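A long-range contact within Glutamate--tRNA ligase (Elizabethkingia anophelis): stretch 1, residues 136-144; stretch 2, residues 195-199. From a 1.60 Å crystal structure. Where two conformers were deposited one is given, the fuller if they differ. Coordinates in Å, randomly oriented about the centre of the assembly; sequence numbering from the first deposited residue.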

# COMPACT_ATOMS: atom_id res chain seq x y z
N PHE A 136 -19.76 24.46 -15.10
CA PHE A 136 -19.70 24.25 -16.55
C PHE A 136 -19.29 22.81 -16.88
O PHE A 136 -18.40 22.24 -16.26
CB PHE A 136 -18.70 25.23 -17.18
CG PHE A 136 -18.33 24.87 -18.60
CD1 PHE A 136 -19.25 25.03 -19.62
CD2 PHE A 136 -17.07 24.38 -18.90
CE1 PHE A 136 -18.93 24.71 -20.92
CE2 PHE A 136 -16.75 24.05 -20.20
CZ PHE A 136 -17.68 24.21 -21.21
N ALA A 137 -19.97 22.25 -17.88
CA ALA A 137 -19.59 21.00 -18.52
C ALA A 137 -19.67 21.19 -20.02
O ALA A 137 -20.65 21.73 -20.53
CB ALA A 137 -20.50 19.83 -18.10
N TYR A 138 -18.62 20.77 -20.73
CA TYR A 138 -18.60 20.77 -22.19
C TYR A 138 -19.41 19.56 -22.64
O TYR A 138 -18.96 18.42 -22.50
CB TYR A 138 -17.16 20.69 -22.68
CG TYR A 138 -16.87 21.35 -24.02
CD1 TYR A 138 -17.56 20.99 -25.17
CD2 TYR A 138 -15.87 22.33 -24.13
CE1 TYR A 138 -17.28 21.59 -26.41
CE2 TYR A 138 -15.58 22.93 -25.36
CZ TYR A 138 -16.30 22.56 -26.49
OH TYR A 138 -16.01 23.15 -27.69
N ASN A 139 -20.63 19.78 -23.15
CA ASN A 139 -21.56 18.67 -23.34
C ASN A 139 -22.55 19.04 -24.44
O ASN A 139 -22.40 20.05 -25.13
CB ASN A 139 -22.25 18.32 -22.02
CG ASN A 139 -23.10 19.46 -21.47
OD1 ASN A 139 -23.32 20.47 -22.14
ND2 ASN A 139 -23.58 19.29 -20.24
N TYR A 140 -23.59 18.22 -24.58
CA TYR A 140 -24.59 18.48 -25.62
C TYR A 140 -25.20 19.87 -25.47
O TYR A 140 -25.46 20.55 -26.47
CB TYR A 140 -25.67 17.41 -25.59
CG TYR A 140 -26.60 17.49 -26.78
CD1 TYR A 140 -27.65 18.40 -26.79
CD2 TYR A 140 -26.42 16.68 -27.90
CE1 TYR A 140 -28.49 18.50 -27.87
CE2 TYR A 140 -27.25 16.78 -28.99
CZ TYR A 140 -28.29 17.69 -28.96
OH TYR A 140 -29.15 17.81 -30.04
N GLU A 141 -25.44 20.31 -24.23
CA GLU A 141 -26.10 21.58 -23.97
C GLU A 141 -25.25 22.79 -24.34
O GLU A 141 -25.79 23.83 -24.74
CB GLU A 141 -26.48 21.67 -22.50
CG GLU A 141 -27.63 20.78 -22.09
CD GLU A 141 -27.94 20.88 -20.61
OE1 GLU A 141 -26.99 21.08 -19.81
OE2 GLU A 141 -29.13 20.75 -20.24
N THR A 142 -23.92 22.69 -24.17
CA THR A 142 -23.04 23.84 -24.34
C THR A 142 -22.22 23.80 -25.62
O THR A 142 -21.64 24.83 -25.99
CB THR A 142 -22.07 23.97 -23.14
OG1 THR A 142 -21.27 22.77 -23.02
CG2 THR A 142 -22.82 24.19 -21.83
N ARG A 143 -22.15 22.66 -26.30
CA ARG A 143 -21.17 22.60 -27.39
C ARG A 143 -21.53 23.56 -28.52
O ARG A 143 -20.63 24.07 -29.20
CB ARG A 143 -21.01 21.16 -27.90
CG ARG A 143 -22.18 20.63 -28.68
CD ARG A 143 -21.81 19.29 -29.35
NE ARG A 143 -21.77 18.17 -28.42
CZ ARG A 143 -22.55 17.09 -28.51
NH1 ARG A 143 -23.45 17.00 -29.49
NH2 ARG A 143 -22.43 16.11 -27.62
N ASN A 144 -22.82 23.87 -28.71
CA ASN A 144 -23.17 24.71 -29.84
C ASN A 144 -22.86 26.19 -29.63
O ASN A 144 -22.93 26.95 -30.60
CB ASN A 144 -24.64 24.52 -30.21
CG ASN A 144 -24.88 23.21 -30.92
OD1 ASN A 144 -25.54 22.31 -30.40
ND2 ASN A 144 -24.32 23.08 -32.12
N THR A 195 -26.15 13.16 -18.80
CA THR A 195 -25.39 13.47 -17.59
C THR A 195 -23.88 13.48 -17.83
O THR A 195 -23.12 13.74 -16.88
CB THR A 195 -25.71 12.47 -16.47
OG1 THR A 195 -25.17 11.18 -16.78
CG2 THR A 195 -27.23 12.35 -16.23
N LEU A 196 -23.43 13.18 -19.04
CA LEU A 196 -22.02 12.97 -19.34
C LEU A 196 -21.49 14.09 -20.24
O LEU A 196 -22.26 14.83 -20.87
CB LEU A 196 -21.81 11.60 -19.99
CG LEU A 196 -22.38 10.42 -19.21
CD1 LEU A 196 -22.20 9.13 -20.00
CD2 LEU A 196 -21.73 10.32 -17.81
N ASP A 197 -20.17 14.20 -20.34
CA ASP A 197 -19.51 15.31 -21.02
C ASP A 197 -18.77 14.85 -22.26
O ASP A 197 -18.43 13.66 -22.41
CB ASP A 197 -18.51 16.01 -20.09
CG ASP A 197 -19.14 16.46 -18.79
OD1 ASP A 197 -20.37 16.64 -18.77
OD2 ASP A 197 -18.40 16.65 -17.81
N ASP A 198 -18.49 15.81 -23.15
CA ASP A 198 -17.73 15.59 -24.38
C ASP A 198 -16.23 15.58 -24.05
O ASP A 198 -15.49 16.52 -24.36
CB ASP A 198 -18.02 16.70 -25.39
CG ASP A 198 -19.45 16.69 -25.94
OD1 ASP A 198 -20.22 15.74 -25.71
OD2 ASP A 198 -19.79 17.70 -26.62
N LYS A 199 -15.77 14.49 -23.42
CA LYS A 199 -14.43 14.49 -22.86
C LYS A 199 -13.38 14.58 -23.96
O LYS A 199 -13.55 14.07 -25.07
CB LYS A 199 -14.18 13.22 -22.03
CG LYS A 199 -14.99 13.18 -20.72
CD LYS A 199 -14.18 12.59 -19.55
CE LYS A 199 -14.87 12.82 -18.19
NZ LYS A 199 -15.35 11.54 -17.57
O HOH W 1 -23.50 16.69 -19.06
O HOH W 2 -24.08 15.66 -23.02

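Asp 198 is the centre of this contact: it loses 95 Å² to the other stretch, the largest share of the 278 Å² buried in all. Both its backbone and its side chain are engaged. Asp 198 N donates to Tyr 138 O at 2.7 Å with an N-H...O angle of 165°, a nearly linear bond between two loop residues.

The carboxylate meets Arg 143 in a two-pronged salt bridge. Arg 143 NE donates to Asp 198 OD2 at 2.7 Å (158°), and Arg 143 NH2 to Asp 198 OD1 at 2.9 Å (161°). Such pairing requires the acid to lie at the guanidinium edge, near its plane, as Asp 198 OD2 does. Both CA-to-CB bonds point toward the opposing stretch. Arg 143 then runs through chi1 72° (p), chi2 170° (t) and chi3 75° (p), a bent path that brings the NE/NH2 edge of the guanidinium to the carboxylate; Asp 198, with chi1 -67° (m) and chi2 -10°, turns both oxygens to them. For a buried carboxylate, the arginine supplies compensating positive charge and two donors. Asp 198 OD2 also sits 4.2 Å from Tyr 138 CD1, at the ring's edge.

Asn 139 also accepts hydrogen bonds from within its own stretch. At chi1 62° (p) and chi2 9°, its OD1 accepts from Thr 142 N at 3.1 Å (140°), while its backbone O accepts from Arg 143 N at 2.9 Å. Its amide end serves the interface: Asn 139 ND2 donates to water 1 at 2.9 Å, and that water donates to Leu 196 O, also at 2.9 Å. Water 2 similarly links Tyr 140 N (3.0 Å) to Leu 196 O (2.9 Å). Leu 196 thus contributes its carbonyl, while its CA-to-CB bond points away from the other stretch. Thr 142, at chi1 59° (p), directs OG1 to Ala 137 O at 2.8 Å. Ala 137 CB, its bond from CA pointing toward the other stretch, lies 3.3 Å from Asp 197 OD1.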